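PDB 4FGO: periplasmic protein from Legionella pneumophila subsp. pneumophila, which binds calcium and belongs to the bacterial transglutaminase-like cysteine proteinase family, so it is probably a periplasmic cysteine protease or a close relative of one. Local coordinates for residues 109-114 with 155-160. Residues are numbered along the deposited sequence; the frame is centred on the assembly and turned at random.
Sequences ITYAAS and PVYSFN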
# COMPACT_ATOMS: atom_id res chain seq x y z
N ILE A 109 -5.05 -3.98 -3.22
CA ILE A 109 -4.47 -2.91 -4.02
C ILE A 109 -5.44 -2.68 -5.18
O ILE A 109 -5.83 -3.62 -5.85
CB ILE A 109 -3.10 -3.34 -4.53
CG1 ILE A 109 -2.22 -3.77 -3.33
CG2 ILE A 109 -2.47 -2.23 -5.33
CD1 ILE A 109 -1.03 -2.92 -3.09
N THR A 110 -5.84 -1.43 -5.40
CA THR A 110 -6.92 -1.12 -6.33
C THR A 110 -6.44 -0.25 -7.48
O THR A 110 -5.80 0.78 -7.27
CB THR A 110 -8.09 -0.38 -5.61
OG1 THR A 110 -8.70 -1.24 -4.64
CG2 THR A 110 -9.16 0.05 -6.62
N TYR A 111 -6.75 -0.68 -8.69
CA TYR A 111 -6.47 0.09 -9.89
C TYR A 111 -7.75 0.84 -10.26
O TYR A 111 -8.77 0.23 -10.57
CB TYR A 111 -6.05 -0.89 -11.00
CG TYR A 111 -5.79 -0.25 -12.36
CD1 TYR A 111 -4.52 -0.25 -12.93
CD2 TYR A 111 -6.82 0.34 -13.09
CE1 TYR A 111 -4.29 0.33 -14.18
CE2 TYR A 111 -6.60 0.93 -14.31
CZ TYR A 111 -5.34 0.92 -14.87
OH TYR A 111 -5.16 1.50 -16.11
N ALA A 112 -7.70 2.17 -10.25
CA ALA A 112 -8.91 2.95 -10.50
C ALA A 112 -8.74 3.97 -11.61
O ALA A 112 -7.64 4.46 -11.86
CB ALA A 112 -9.35 3.64 -9.20
N ALA A 113 -9.84 4.29 -12.29
CA ALA A 113 -9.85 5.42 -13.21
C ALA A 113 -10.09 6.71 -12.41
O ALA A 113 -11.06 6.81 -11.64
CB ALA A 113 -10.92 5.24 -14.28
N SER A 114 -9.18 7.67 -12.57
CA SER A 114 -9.26 8.93 -11.85
C SER A 114 -9.84 10.03 -12.73
O SER A 114 -9.29 10.34 -13.78
CB SER A 114 -7.88 9.35 -11.36
OG SER A 114 -7.95 10.61 -10.72
N PRO A 155 -13.07 2.27 -9.58
CA PRO A 155 -12.23 1.07 -9.58
C PRO A 155 -12.42 0.27 -10.85
O PRO A 155 -13.53 0.23 -11.37
CB PRO A 155 -12.75 0.28 -8.38
CG PRO A 155 -13.38 1.28 -7.50
CD PRO A 155 -13.98 2.31 -8.42
N VAL A 156 -11.35 -0.35 -11.34
CA VAL A 156 -11.42 -1.26 -12.47
C VAL A 156 -11.14 -2.67 -12.00
O VAL A 156 -11.81 -3.61 -12.41
CB VAL A 156 -10.42 -0.87 -13.57
CG1 VAL A 156 -10.46 -1.89 -14.72
CG2 VAL A 156 -10.72 0.54 -14.06
N TYR A 157 -10.14 -2.82 -11.14
CA TYR A 157 -9.85 -4.14 -10.55
C TYR A 157 -9.04 -4.01 -9.26
O TYR A 157 -8.41 -3.00 -9.02
CB TYR A 157 -9.14 -5.06 -11.54
CG TYR A 157 -7.74 -4.66 -11.97
CD1 TYR A 157 -6.62 -5.03 -11.22
CD2 TYR A 157 -7.52 -3.95 -13.15
CE1 TYR A 157 -5.34 -4.69 -11.61
CE2 TYR A 157 -6.23 -3.59 -13.56
CZ TYR A 157 -5.15 -3.97 -12.78
OH TYR A 157 -3.86 -3.63 -13.15
N SER A 158 -9.06 -5.04 -8.43
CA SER A 158 -8.29 -4.98 -7.20
C SER A 158 -7.64 -6.31 -6.99
O SER A 158 -8.10 -7.31 -7.50
CB SER A 158 -9.21 -4.69 -6.00
OG SER A 158 -9.84 -3.46 -6.20
N PHE A 159 -6.58 -6.32 -6.19
CA PHE A 159 -5.86 -7.56 -5.98
C PHE A 159 -5.09 -7.57 -4.68
O PHE A 159 -4.81 -6.52 -4.06
CB PHE A 159 -4.91 -7.81 -7.16
CG PHE A 159 -3.86 -6.76 -7.32
CD1 PHE A 159 -2.60 -6.91 -6.73
CD2 PHE A 159 -4.12 -5.60 -8.04
CE1 PHE A 159 -1.64 -5.92 -6.85
CE2 PHE A 159 -3.16 -4.62 -8.19
CZ PHE A 159 -1.91 -4.78 -7.59
N ASN A 160 -4.79 -8.78 -4.23
CA ASN A 160 -3.92 -8.99 -3.09
C ASN A 160 -3.29 -10.36 -3.18
O ASN A 160 -3.28 -10.99 -4.25
CB ASN A 160 -4.62 -8.72 -1.73
CG ASN A 160 -5.78 -9.66 -1.45
OD1 ASN A 160 -5.94 -10.71 -2.08
ND2 ASN A 160 -6.61 -9.29 -0.47
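Tyr111 O is gripped by two successive amides of the partner strand, Val156 N at 2.8 Å and, weakly, Tyr157 N at 3.4 Å, which marks a classic beta bulge in an antiparallel sheet. Here 109-114 and 155-160 run side by side as neighbouring inner strands. The bulge shifts the register by one residue, so that Ala112 faces Pro155 as a non-hydrogen-bonded pair, Ala112 CB packing on Pro155 CA at 3.9 Å. The return bond from Tyr111 N to Tyr157 O, 2.9 Å, closes the bulge. From there the ladder runs regularly to Ile109 and Phe159, which exchange two backbone bonds, the shorter being Ile109 N to Phe159 O at 2.7 Å.

On one face Thr110 OG1 meets Ser158 OG at 2.9 Å, and Ser125 of the next strand binds the same threonine hydroxyl, linking side chains of three strands. The other face carries the aromatic groups. With CG lodged between its backbone N and carbonyl carbon (chi1 66°), Tyr157 swings its ring across Tyr111, whose CB sits over the ring centre, 3.7 Å from the centroid, in a CH-pi contact. The two tyrosine planes lie within 16° of parallel but are too displaced for a full stack. Val156 lies alongside Tyr111, its CB approaching CD2 of that ring.

Phe159 uses much the same chi1 (62°) to lay its ring over Ile109, whose CB stands above the plane but nearer the rim, a second CH-pi contact; the ring also meets that of Trp72. Ile109 in turn packs on helix 86-99, which carries calcium ligands Glu87 and Asp88. The tightest apolar touch is Ile109 CG2 against Phe159 CZ at 3.5 Å.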